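Local coordinates for protein 2-keto-3-deoxy-D-arabinonate dehydratase (Sulfolobus solfataricus, PDB 2Q18) that dehydrates 2-keto-3-deoxy-D-arabinonate to 2,5-dioxopentanoate, a metal-dependent step in the pentose oxidation pathway leading from D-arabinonate to 2-oxoglutarate, at residues 29-34 with 69-74; 137-142 with 166-171; 204-209 with 276-281; 208-213 with 256-261. All blocks are in the same frame, centred on the assembly; numbering follows the deposited sequence.

Interaction 1 (29-34 with 69-74); sequences DPIKAL and KPIDPP
The bond from Ala33 N to Asp29 O, 2.8 Å long, closes the first turn of helix 30-40, and that turn sets Pro30, Ile31 and Leu34 against Ile71 of the loop 69-74. The Asp29 carboxylate caps the helix: OD2 takes Lys32 N at 2.9 Å, the N-H arriving from above the carboxylate plane, 57° out of it, while OD1 receives a weak bond from Ile31 N. The contact with the loop is apolar and centres on one methyl. With chi1 at 63°, Ile71 CG1 sits between the backbone N and the carbonyl carbon, and CG2 lies anti to that carbonyl carbon. CG2 rests 3.8 Å from Pro30 CB and 4.0 Å from Ile31 CG1, and Leu34 CD1 is a looser neighbour of the same methyl. The side chains of Ile31 and Ile71 cross at about a right angle, and Ile31 CD1 reaches on to Asp72 O at 3.6 Å. Pro30 CG also touches Pro70 O at 3.7 Å. Asp72 turns its charge elsewhere, into a salt bridge with Arg5. Leu3 of strand 2-8 packs on Pro30, Leu34 and Pro70, and Ile194 of strand 188-195 on Ile71. The arrangement is that of an N-capped helix, proline in its first turn, whose apolar side packs on a proline-rich loop between two strands.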
loop_
_atom_site.group_PDB
_atom_site.type_symbol
_atom_site.label_atom_id
_atom_site.label_comp_id
_atom_site.label_asym_id
_atom_site.label_seq_id
_atom_site.Cartn_x
_atom_site.Cartn_y
_atom_site.Cartn_z
ATOM N N ASP A 29 -12.928 8.419 -3.336
ATOM C CA ASP A 29 -13.685 7.505 -2.470
ATOM C C ASP A 29 -15.022 8.153 -2.119
ATOM O O ASP A 29 -15.059 9.347 -1.822
ATOM C CB ASP A 29 -12.871 7.193 -1.197
ATOM C CG ASP A 29 -13.746 6.945 0.042
ATOM O OD1 ASP A 29 -14.496 5.941 0.091
ATOM O OD2 ASP A 29 -13.663 7.756 0.994
ATOM N N PRO A 30 -16.123 7.377 -2.169
ATOM C CA PRO A 30 -17.453 7.968 -1.973
ATOM C C PRO A 30 -17.678 8.647 -0.619
ATOM O O PRO A 30 -18.366 9.660 -0.570
ATOM C CB PRO A 30 -18.411 6.782 -2.177
ATOM C CG PRO A 30 -17.566 5.558 -1.970
ATOM C CD PRO A 30 -16.200 5.928 -2.447
ATOM N N ILE A 31 -17.110 8.115 0.465
ATOM C CA ILE A 31 -17.205 8.783 1.773
ATOM C C ILE A 31 -16.512 10.152 1.723
ATOM O O ILE A 31 -17.075 11.155 2.164
ATOM C CB ILE A 31 -16.650 7.918 2.939
ATOM C CG1 ILE A 31 -17.514 6.660 3.126
ATOM C CG2 ILE A 31 -16.626 8.720 4.245
ATOM C CD1 ILE A 31 -16.831 5.533 3.897
ATOM N N LYS A 32 -15.307 10.182 1.154
ATOM C CA LYS A 32 -14.578 11.429 0.927
ATOM C C LYS A 32 -15.380 12.391 0.044
ATOM O O LYS A 32 -15.432 13.592 0.322
ATOM C CB LYS A 32 -13.196 11.138 0.324
ATOM C CG LYS A 32 -12.366 12.374 -0.039
ATOM C CD LYS A 32 -11.994 13.227 1.178
ATOM C CE LYS A 32 -11.150 14.435 0.770
ATOM N NZ LYS A 32 -10.855 15.332 1.928
ATOM N N ALA A 33 -16.022 11.858 -0.997
ATOM C CA ALA A 33 -16.865 12.663 -1.882
ATOM C C ALA A 33 -18.037 13.293 -1.132
ATOM O O ALA A 33 -18.367 14.458 -1.363
ATOM C CB ALA A 33 -17.371 11.830 -3.061
ATOM N N LEU A 34 -18.654 12.520 -0.237
ATOM C CA LEU A 34 -19.781 13.002 0.566
ATOM C C LEU A 34 -19.355 14.099 1.543
ATOM O O LEU A 34 -20.086 15.072 1.752
ATOM C CB LEU A 34 -20.446 11.849 1.324
ATOM C CG LEU A 34 -21.291 10.852 0.518
ATOM C CD1 LEU A 34 -21.610 9.631 1.364
ATOM C CD2 LEU A 34 -22.579 11.496 -0.023
ATOM N N LYS A 69 -23.647 -1.989 -2.336
ATOM C CA LYS A 69 -23.634 -0.967 -1.280
ATOM C C LYS A 69 -22.966 0.290 -1.833
ATOM O O LYS A 69 -21.898 0.190 -2.435
ATOM C CB LYS A 69 -22.844 -1.457 -0.060
ATOM C CG LYS A 69 -23.486 -2.598 0.708
ATOM C CD LYS A 69 -22.549 -3.133 1.794
ATOM C CE LYS A 69 -21.477 -4.044 1.200
ATOM N NZ LYS A 69 -20.787 -4.840 2.231
ATOM N N PRO A 70 -23.605 1.465 -1.676
ATOM C CA PRO A 70 -22.999 2.708 -2.171
ATOM C C PRO A 70 -21.693 3.109 -1.461
ATOM O O PRO A 70 -20.865 3.807 -2.054
ATOM C CB PRO A 70 -24.092 3.761 -1.945
ATOM C CG PRO A 70 -24.990 3.183 -0.923
ATOM C CD PRO A 70 -24.938 1.693 -1.087
ATOM N N ILE A 71 -21.525 2.683 -0.210
ATOM C CA ILE A 71 -20.270 2.865 0.534
ATOM C C ILE A 71 -20.010 1.631 1.384
ATOM O O ILE A 71 -20.899 0.792 1.559
ATOM C CB ILE A 71 -20.282 4.116 1.492
ATOM C CG1 ILE A 71 -21.344 3.963 2.595
ATOM C CG2 ILE A 71 -20.425 5.435 0.707
ATOM C CD1 ILE A 71 -21.272 5.027 3.698
ATOM N N ASP A 72 -18.789 1.526 1.900
ATOM C CA ASP A 72 -18.474 0.590 2.971
ATOM C C ASP A 72 -18.516 1.367 4.289
ATOM O O ASP A 72 -17.553 2.062 4.625
ATOM C CB ASP A 72 -17.088 -0.041 2.760
ATOM C CG ASP A 72 -16.995 -0.847 1.466
ATOM O OD1 ASP A 72 -17.880 -1.695 1.222
ATOM O OD2 ASP A 72 -16.031 -0.635 0.690
ATOM N N PRO A 73 -19.633 1.263 5.041
ATOM C CA PRO A 73 -19.725 2.024 6.288
ATOM C C PRO A 73 -18.868 1.361 7.368
ATOM O O PRO A 73 -19.094 0.194 7.697
ATOM C CB PRO A 73 -21.212 1.944 6.640
ATOM C CG PRO A 73 -21.672 0.648 6.035
ATOM C CD PRO A 73 -20.821 0.416 4.813
ATOM N N PRO A 74 -17.872 2.088 7.911
ATOM C CA PRO A 74 -16.978 1.430 8.863
ATOM C C PRO A 74 -17.730 0.880 10.073
ATOM O O PRO A 74 -17.352 -0.160 10.608
ATOM C CB PRO A 74 -16.000 2.541 9.263
ATOM C CG PRO A 74 -16.065 3.527 8.129
ATOM C CD PRO A 74 -17.504 3.500 7.694
#

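Interaction 2 (137-142 with 166-171); sequences SEWTLP and SARDLE
Trp139 and Arg168 lie side by side, pointing the same way, with the indole covering the root of the arginine. Arg168 CB stands over one face of the six-membered ring, 3.7 Å from its centroid and 14° off the normal, a CH-pi contact. Trp139 CG is anti to the backbone N (chi1 -177°). Further out, Trp139 CH2 lies over one face of the guanidinium, toward its rim, but the two planes are turned 46° apart, so the groups do not stack flat. Leu141 crosses the same arginine, its CD1 3.8 Å from Arg168 NH1, and Arg168 NE forms a long salt bridge to Glu171 OE1. From the next residue, the Asp169 carboxylate grips the start of 137-142 twice: Ser137 OG donates to OD1 at 2.7 Å, on the syn side, and Glu138 N to OD2 at 2.9 Å from above the carboxylate plane. A water donates to both Asp169 OD2 and Glu138 OE1, bridging two carboxylates whose planes are nearly perpendicular. Leu141 and Ser166 form an antiparallel hydrogen-bonded pair, with Leu141 N 2.9 Å from Ser166 O and Ser166 N 3.0 Å from Leu141 O. Ser166 OG also bonds Asp164 O and the substrate-binding Lys182. This is the hairpin 140-150/156-167 passing into helix 168-173 beside the magnesium and substrate site.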
loop_
_atom_site.group_PDB
_atom_site.type_symbol
_atom_site.label_atom_id
_atom_site.label_comp_id
_atom_site.label_asym_id
_atom_site.label_seq_id
_atom_site.Cartn_x
_atom_site.Cartn_y
_atom_site.Cartn_z
ATOM N N SER A 137 -33.541 -18.838 13.826
ATOM C CA SER A 137 -34.683 -17.949 13.999
ATOM C C SER A 137 -35.897 -18.490 13.254
ATOM O O SER A 137 -35.785 -18.921 12.104
ATOM C CB SER A 137 -34.366 -16.538 13.505
ATOM O OG SER A 137 -35.509 -15.707 13.610
ATOM N N GLU A 138 -37.049 -18.456 13.920
ATOM C CA GLU A 138 -38.317 -18.874 13.322
ATOM C C GLU A 138 -39.246 -17.680 13.116
ATOM O O GLU A 138 -40.398 -17.845 12.705
ATOM C CB GLU A 138 -38.999 -19.945 14.189
ATOM C CG GLU A 138 -38.439 -21.362 14.007
ATOM C CD GLU A 138 -37.124 -21.603 14.753
ATOM O OE1 GLU A 138 -37.038 -21.257 15.953
ATOM O OE2 GLU A 138 -36.180 -22.158 14.140
ATOM N N TRP A 139 -38.744 -16.480 13.411
ATOM C CA TRP A 139 -39.508 -15.249 13.204
ATOM C C TRP A 139 -38.604 -14.026 12.996
ATOM O O TRP A 139 -38.309 -13.275 13.938
ATOM C CB TRP A 139 -40.519 -15.025 14.342
ATOM C CG TRP A 139 -41.379 -13.808 14.158
ATOM C CD1 TRP A 139 -41.935 -13.365 12.991
ATOM C CD2 TRP A 139 -41.787 -12.883 15.175
ATOM N NE1 TRP A 139 -42.657 -12.217 13.217
ATOM C CE2 TRP A 139 -42.584 -11.900 14.549
ATOM C CE3 TRP A 139 -41.558 -12.790 16.555
ATOM C CZ2 TRP A 139 -43.151 -10.832 15.253
ATOM C CZ3 TRP A 139 -42.122 -11.728 17.255
ATOM C CH2 TRP A 139 -42.908 -10.763 16.601
ATOM N N THR A 140 -38.178 -13.836 11.749
ATOM C CA THR A 140 -37.331 -12.711 11.374
ATOM C C THR A 140 -38.125 -11.720 10.539
ATOM O O THR A 140 -38.780 -12.101 9.565
ATOM C CB THR A 140 -36.074 -13.191 10.607
ATOM O OG1 THR A 140 -35.213 -13.899 11.506
ATOM C CG2 THR A 140 -35.309 -12.021 10.006
ATOM N N LEU A 141 -38.068 -10.451 10.932
ATOM C CA LEU A 141 -38.741 -9.391 10.203
ATOM C C LEU A 141 -37.758 -8.371 9.645
ATOM O O LEU A 141 -36.718 -8.115 10.255
ATOM C CB LEU A 141 -39.755 -8.677 11.102
ATOM C CG LEU A 141 -40.979 -9.460 11.594
ATOM C CD1 LEU A 141 -41.853 -8.550 12.454
ATOM C CD2 LEU A 141 -41.771 -10.033 10.421
ATOM N N PRO A 142 -38.082 -7.788 8.474
ATOM C CA PRO A 142 -37.338 -6.620 8.041
ATOM C C PRO A 142 -37.844 -5.405 8.809
ATOM O O PRO A 142 -39.028 -5.337 9.153
ATOM C CB PRO A 142 -37.700 -6.498 6.560
ATOM C CG PRO A 142 -39.075 -7.101 6.457
ATOM C CD PRO A 142 -39.140 -8.170 7.515
ATOM N N SER A 166 -34.075 -8.272 11.621
ATOM C CA SER A 166 -34.145 -8.576 13.050
ATOM C C SER A 166 -34.803 -9.919 13.358
ATOM O O SER A 166 -35.945 -10.163 12.957
ATOM C CB SER A 166 -34.906 -7.465 13.775
ATOM O OG SER A 166 -34.406 -6.190 13.422
ATOM N N ALA A 167 -34.082 -10.778 14.079
ATOM C CA ALA A 167 -34.641 -12.035 14.569
ATOM C C ALA A 167 -35.526 -11.747 15.781
ATOM O O ALA A 167 -35.113 -11.912 16.934
ATOM C CB ALA A 167 -33.541 -13.013 14.909
ATOM N N ARG A 168 -36.746 -11.299 15.498
ATOM C CA ARG A 168 -37.678 -10.831 16.519
ATOM C C ARG A 168 -38.005 -11.865 17.599
ATOM O O ARG A 168 -38.283 -11.500 18.743
ATOM C CB ARG A 168 -38.962 -10.310 15.867
ATOM C CG ARG A 168 -38.792 -9.021 15.060
ATOM C CD ARG A 168 -38.596 -7.783 15.954
ATOM N NE ARG A 168 -39.541 -7.753 17.071
ATOM C CZ ARG A 168 -40.813 -7.372 16.978
ATOM N NH1 ARG A 168 -41.317 -6.972 15.814
ATOM N NH2 ARG A 168 -41.588 -7.394 18.053
ATOM N N ASP A 169 -37.957 -13.147 17.241
ATOM C CA ASP A 169 -38.231 -14.217 18.202
ATOM C C ASP A 169 -37.146 -14.322 19.269
ATOM O O ASP A 169 -37.451 -14.530 20.445
ATOM C CB ASP A 169 -38.456 -15.570 17.507
ATOM C CG ASP A 169 -37.291 -15.990 16.622
ATOM O OD1 ASP A 169 -36.653 -15.113 15.995
ATOM O OD2 ASP A 169 -37.022 -17.211 16.547
ATOM N N LEU A 170 -35.885 -14.167 18.859
ATOM C CA LEU A 170 -34.763 -14.213 19.796
ATOM C C LEU A 170 -34.807 -13.028 20.763
ATOM O O LEU A 170 -34.545 -13.184 21.955
ATOM C CB LEU A 170 -33.417 -14.282 19.055
ATOM C CG LEU A 170 -33.176 -15.448 18.082
ATOM C CD1 LEU A 170 -31.727 -15.467 17.595
ATOM C CD2 LEU A 170 -33.542 -16.795 18.692
ATOM N N GLU A 171 -35.162 -11.857 20.238
ATOM C CA GLU A 171 -35.340 -10.651 21.036
ATOM C C GLU A 171 -36.464 -10.793 22.075
ATOM O O GLU A 171 -36.301 -10.391 23.234
ATOM C CB GLU A 171 -35.616 -9.456 20.120
ATOM C CG GLU A 171 -36.067 -8.204 20.853
ATOM C CD GLU A 171 -36.390 -7.043 19.932
ATOM O OE1 GLU A 171 -36.462 -7.237 18.696
ATOM O OE2 GLU A 171 -36.576 -5.925 20.457
HETATM O O HOH W 1 -36.315 -19.263 18.214
#

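Interaction 3 (204-209 with 276-281); sequences YSLDIT and ISNIGT
Ile208 and Ile276 form an antiparallel non-hydrogen-bonded pair near the ends of strands 207-214 and 271-276, just before the second strand turns into 280-288. Their side chains lie side by side and point the same way, CG1 of Ile208 being 3.8 Å from CG1 of Ile276. Next to the pair, Ser277 N donates to Asp207 O at 3.1 Å, in the carbonyl plane, and Ile276 CA adds a C-H...O contact to the same oxygen at 3.2 Å. The return bond is not made by a main-chain carbonyl. Ser277 OG, anti to its own carbonyl carbon at chi1 -51°, accepts from Asp207 N at 2.9 Å, the place a backbone oxygen would take in a regular antiparallel pairing. The chain then leaves the sheet through a tight connection: Asn278 adopts a left-handed backbone conformation, and Ile279 and Gly280 both face Ile276, a classic beta bulge. Ile276 O receives both Ile279 N and Gly280 N, and Ile276 N gives its hydrogen to Gly280 O. The backbone angles of Gly280 would press a side chain against the preceding carbonyl oxygen. Leu206 packs on the turn residues Ser277 and Asn278, its side chain at about a right angle to Asn278, with CD2 3.6 Å from Asn278 ND2 and 3.7 Å from Ser277 O. The other branch, CD1, meets Ile276 CG2 at 4.1 Å. Asp207 uses OD1 for Asn225 on the neighbouring strand 217-225, while Ile161 of strand 156-167 covers Ile276 and Leu146 of strand 140-150 covers Leu206.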
loop_
_atom_site.group_PDB
_atom_site.type_symbol
_atom_site.label_atom_id
_atom_site.label_comp_id
_atom_site.label_asym_id
_atom_site.label_seq_id
_atom_site.Cartn_x
_atom_site.Cartn_y
_atom_site.Cartn_z
ATOM N N TYR A 204 -38.341 14.707 8.092
ATOM C CA TYR A 204 -39.514 14.331 8.883
ATOM C C TYR A 204 -40.819 14.458 8.094
ATOM O O TYR A 204 -41.903 14.562 8.669
ATOM C CB TYR A 204 -39.556 15.121 10.199
ATOM C CG TYR A 204 -38.306 14.925 11.032
ATOM C CD1 TYR A 204 -37.361 15.941 11.154
ATOM C CD2 TYR A 204 -38.055 13.709 11.669
ATOM C CE1 TYR A 204 -36.202 15.758 11.909
ATOM C CE2 TYR A 204 -36.905 13.514 12.420
ATOM C CZ TYR A 204 -35.984 14.540 12.536
ATOM O OH TYR A 204 -34.848 14.343 13.281
ATOM N N SER A 205 -40.699 14.432 6.769
ATOM C CA SER A 205 -41.854 14.386 5.880
ATOM C C SER A 205 -41.569 13.482 4.677
ATOM O O SER A 205 -41.547 13.935 3.533
ATOM C CB SER A 205 -42.250 15.794 5.429
ATOM O OG SER A 205 -43.514 15.768 4.796
ATOM N N LEU A 206 -41.347 12.201 4.955
ATOM C CA LEU A 206 -41.035 11.214 3.923
ATOM C C LEU A 206 -41.869 9.959 4.126
ATOM O O LEU A 206 -42.047 9.504 5.259
ATOM C CB LEU A 206 -39.545 10.837 3.954
ATOM C CG LEU A 206 -38.443 11.903 3.870
ATOM C CD1 LEU A 206 -37.092 11.277 4.205
ATOM C CD2 LEU A 206 -38.402 12.582 2.504
ATOM N N ASP A 207 -42.366 9.396 3.029
ATOM C CA ASP A 207 -43.123 8.148 3.090
ATOM C C ASP A 207 -42.198 6.941 3.006
ATOM O O ASP A 207 -41.338 6.870 2.128
ATOM C CB ASP A 207 -44.174 8.094 1.977
ATOM C CG ASP A 207 -45.297 9.098 2.187
ATOM O OD1 ASP A 207 -45.978 9.027 3.239
ATOM O OD2 ASP A 207 -45.498 9.959 1.299
ATOM N N ILE A 208 -42.379 6.006 3.932
ATOM C CA ILE A 208 -41.653 4.740 3.927
ATOM C C ILE A 208 -42.661 3.627 3.669
ATOM O O ILE A 208 -43.663 3.523 4.377
ATOM C CB ILE A 208 -40.913 4.483 5.268
ATOM C CG1 ILE A 208 -39.966 5.646 5.601
ATOM C CG2 ILE A 208 -40.168 3.135 5.232
ATOM C CD1 ILE A 208 -39.264 5.524 6.946
ATOM N N THR A 209 -42.403 2.813 2.648
ATOM C CA THR A 209 -43.286 1.698 2.313
ATOM C C THR A 209 -42.500 0.397 2.301
ATOM O O THR A 209 -41.464 0.303 1.640
ATOM C CB THR A 209 -43.968 1.900 0.938
ATOM O OG1 THR A 209 -44.579 3.197 0.890
ATOM C CG2 THR A 209 -45.027 0.822 0.678
ATOM N N ILE A 276 -38.515 4.756 0.034
ATOM C CA ILE A 276 -38.539 6.015 0.774
ATOM C C ILE A 276 -38.551 7.166 -0.220
ATOM O O ILE A 276 -37.795 7.158 -1.194
ATOM C CB ILE A 276 -37.350 6.156 1.770
ATOM C CG1 ILE A 276 -37.394 5.037 2.821
ATOM C CG2 ILE A 276 -37.369 7.540 2.444
ATOM C CD1 ILE A 276 -36.372 5.169 3.951
ATOM N N SER A 277 -39.425 8.142 0.026
ATOM C CA SER A 277 -39.529 9.344 -0.802
ATOM C C SER A 277 -38.168 10.000 -1.015
ATOM O O SER A 277 -37.396 10.170 -0.062
ATOM C CB SER A 277 -40.475 10.364 -0.155
ATOM O OG SER A 277 -41.713 9.780 0.199
ATOM N N ASN A 278 -37.887 10.356 -2.269
ATOM C CA ASN A 278 -36.677 11.095 -2.661
ATOM C C ASN A 278 -35.375 10.284 -2.659
ATOM O O ASN A 278 -34.327 10.794 -3.063
ATOM C CB ASN A 278 -36.526 12.387 -1.842
ATOM C CG ASN A 278 -37.706 13.330 -2.016
ATOM O OD1 ASN A 278 -38.051 13.718 -3.133
ATOM N ND2 ASN A 278 -38.327 13.708 -0.907
ATOM N N ILE A 279 -35.443 9.031 -2.216
ATOM C CA ILE A 279 -34.264 8.165 -2.197
ATOM C C ILE A 279 -34.391 7.058 -3.248
ATOM O O ILE A 279 -33.553 6.949 -4.148
ATOM C CB ILE A 279 -33.981 7.578 -0.780
ATOM C CG1 ILE A 279 -33.871 8.710 0.254
ATOM C CG2 ILE A 279 -32.709 6.721 -0.802
ATOM C CD1 ILE A 279 -33.714 8.257 1.706
ATOM N N GLY A 280 -35.440 6.247 -3.130
ATOM C CA GLY A 280 -35.722 5.209 -4.116
ATOM C C GLY A 280 -36.339 3.970 -3.502
ATOM O O GLY A 280 -37.073 4.048 -2.517
ATOM N N THR A 281 -36.038 2.820 -4.095
ATOM C CA THR A 281 -36.528 1.550 -3.589
ATOM C C THR A 281 -35.370 0.575 -3.458
ATOM O O THR A 281 -34.683 0.279 -4.439
ATOM C CB THR A 281 -37.636 0.951 -4.505
ATOM O OG1 THR A 281 -38.744 1.859 -4.570
ATOM C CG2 THR A 281 -38.125 -0.388 -3.964
#

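Interaction 4 (208-213 with 256-261); sequences ITLKIV and TAIVPG
Ile258 overlaps strand 208-213 with both of its branches. Its delta methyl goes to the backbone: CD1 lies 3.4 Å from Ile208 O and 3.9 Å from Ile208 CG2, the two side chains meeting at a slant. Its CG2, anti to the backbone N, goes instead to Leu210, 3.9 Å from CD2 and 4.0 Å from CB. Leu210 CG is anti to the backbone N (chi1 168°), and CD2 touches both Ile258 CG2 and Pro260 CG. It meets Pro260 tip to tip, CD2 to CG at 3.9 Å. Ile212 CD1 approaches the same Pro260 CG more loosely, at 4.2 Å. Ile208, Leu210 and Ile212, alternate residues of the strand, thus turn one side to the loop, and the contact is van der Waals packing, mostly of methyls and ring carbons, with one methyl against a backbone carbonyl. Phe220 of strand 217-225 borders both Leu210 and Ile258, while Pro144 and Leu141 of strand 140-150 lie against Ile258 and Pro260 respectively, so the loop is packed between the two strand systems. The loop begins with an ST turn: Thr256 OG1 accepts from Ile258 N at 3.3 Å, with an N-H...O angle of 158°, and forms another hydrogen bond with Pro144 O. These two bonds hold the hydroxyl beside the metal-ligand strand, where the Thr256 side chain touches Glu143 and Glu145. Loop 256-261 thereby seats its hydrophobic side on the sheet and carries Thr256 into the substrate-binding site of this FAH-family fold.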
loop_
_atom_site.group_PDB
_atom_site.type_symbol
_atom_site.label_atom_id
_atom_site.label_comp_id
_atom_site.label_asym_id
_atom_site.label_seq_id
_atom_site.Cartn_x
_atom_site.Cartn_y
_atom_site.Cartn_z
ATOM N N ILE A 208 -42.379 6.006 3.932
ATOM C CA ILE A 208 -41.653 4.740 3.927
ATOM C C ILE A 208 -42.661 3.627 3.669
ATOM O O ILE A 208 -43.663 3.523 4.377
ATOM C CB ILE A 208 -40.913 4.483 5.268
ATOM C CG1 ILE A 208 -39.966 5.646 5.601
ATOM C CG2 ILE A 208 -40.168 3.135 5.232
ATOM C CD1 ILE A 208 -39.264 5.524 6.946
ATOM N N THR A 209 -42.403 2.813 2.648
ATOM C CA THR A 209 -43.286 1.698 2.313
ATOM C C THR A 209 -42.500 0.397 2.301
ATOM O O THR A 209 -41.464 0.303 1.640
ATOM C CB THR A 209 -43.968 1.900 0.938
ATOM O OG1 THR A 209 -44.579 3.197 0.890
ATOM C CG2 THR A 209 -45.027 0.822 0.678
ATOM N N LEU A 210 -42.992 -0.590 3.047
ATOM C CA LEU A 210 -42.439 -1.939 3.034
ATOM C C LEU A 210 -43.360 -2.908 2.287
ATOM O O LEU A 210 -44.579 -2.904 2.492
ATOM C CB LEU A 210 -42.208 -2.451 4.462
ATOM C CG LEU A 210 -41.906 -3.946 4.664
ATOM C CD1 LEU A 210 -40.537 -4.336 4.110
ATOM C CD2 LEU A 210 -42.017 -4.344 6.129
ATOM N N LYS A 211 -42.756 -3.733 1.432
ATOM C CA LYS A 211 -43.443 -4.847 0.788
ATOM C C LYS A 211 -42.610 -6.110 0.932
ATOM O O LYS A 211 -41.400 -6.101 0.678
ATOM C CB LYS A 211 -43.687 -4.563 -0.696
ATOM C CG LYS A 211 -44.790 -3.561 -0.966
ATOM C CD LYS A 211 -44.766 -3.046 -2.402
ATOM C CE LYS A 211 -45.206 -4.103 -3.403
ATOM N NZ LYS A 211 -45.328 -3.534 -4.780
ATOM N N ILE A 212 -43.257 -7.185 1.368
ATOM C CA ILE A 212 -42.655 -8.508 1.339
ATOM C C ILE A 212 -43.370 -9.306 0.251
ATOM O O ILE A 212 -44.581 -9.535 0.328
ATOM C CB ILE A 212 -42.752 -9.227 2.700
ATOM C CG1 ILE A 212 -42.116 -8.362 3.807
ATOM C CG2 ILE A 212 -42.098 -10.611 2.617
ATOM C CD1 ILE A 212 -42.430 -8.809 5.238
ATOM N N VAL A 213 -42.615 -9.704 -0.767
ATOM C CA VAL A 213 -43.166 -10.413 -1.917
ATOM C C VAL A 213 -42.761 -11.879 -1.843
ATOM O O VAL A 213 -41.570 -12.205 -1.808
ATOM C CB VAL A 213 -42.722 -9.771 -3.258
ATOM C CG1 VAL A 213 -43.346 -10.507 -4.451
ATOM C CG2 VAL A 213 -43.101 -8.299 -3.296
ATOM N N THR A 256 -37.907 2.007 13.317
ATOM C CA THR A 256 -39.012 1.702 12.399
ATOM C C THR A 256 -40.395 1.845 13.039
ATOM O O THR A 256 -40.546 1.705 14.255
ATOM C CB THR A 256 -38.879 0.287 11.769
ATOM O OG1 THR A 256 -39.753 0.186 10.640
ATOM C CG2 THR A 256 -39.228 -0.814 12.774
ATOM N N ALA A 257 -41.391 2.131 12.204
ATOM C CA ALA A 257 -42.793 2.114 12.625
ATOM C C ALA A 257 -43.622 1.091 11.843
ATOM O O ALA A 257 -44.826 0.962 12.076
ATOM C CB ALA A 257 -43.403 3.495 12.495
ATOM N N ILE A 258 -42.986 0.376 10.913
ATOM C CA ILE A 258 -43.667 -0.677 10.155
ATOM C C ILE A 258 -43.260 -2.046 10.689
ATOM O O ILE A 258 -42.115 -2.490 10.521
ATOM C CB ILE A 258 -43.420 -0.572 8.625
ATOM C CG1 ILE A 258 -43.815 0.814 8.112
ATOM C CG2 ILE A 258 -44.202 -1.662 7.874
ATOM C CD1 ILE A 258 -43.196 1.194 6.776
ATOM N N VAL A 259 -44.209 -2.700 11.353
ATOM C CA VAL A 259 -43.957 -3.965 12.026
ATOM C C VAL A 259 -44.992 -5.007 11.586
ATOM O O VAL A 259 -46.127 -4.999 12.073
ATOM C CB VAL A 259 -43.987 -3.806 13.578
ATOM C CG1 VAL A 259 -43.624 -5.114 14.263
ATOM C CG2 VAL A 259 -43.048 -2.688 14.040
ATOM N N PRO A 260 -44.611 -5.898 10.647
ATOM C CA PRO A 260 -45.478 -7.017 10.265
ATOM C C PRO A 260 -45.833 -7.906 11.458
ATOM O O PRO A 260 -45.156 -7.863 12.496
ATOM C CB PRO A 260 -44.622 -7.791 9.257
ATOM C CG PRO A 260 -43.677 -6.778 8.705
ATOM C CD PRO A 260 -43.359 -5.889 9.868
ATOM N N GLY A 261 -46.891 -8.700 11.304
ATOM C CA GLY A 261 -47.379 -9.559 12.374
ATOM C C GLY A 261 -46.511 -10.774 12.617
ATOM O O GLY A 261 -45.533 -11.008 11.901
#

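Overall arrangement
Interactions 3 and 4 share Ile208 and Thr209 on strand 207-214 and have centres 13 Å apart: the same strand meets a neighbouring strand in one and the loop of the substrate-binding Thr256 in the other. Interaction 2, centred 14 Å from interaction 4, touches it directly, Arg168 packing on Val259, Leu141 on Pro260 and Pro142 on Leu210. Both border the active site, interaction 4 through Thr256 and interaction 2 through Ser166, whose side chain is about 3 Å from those of Lys182 and Glu143 and about 5 Å from a phosphate ion probably from the crystallisation liquor. Interaction 1 lies apart, about 29 Å from interaction 2 between centres, across the chain's centre and away from the annotated sites.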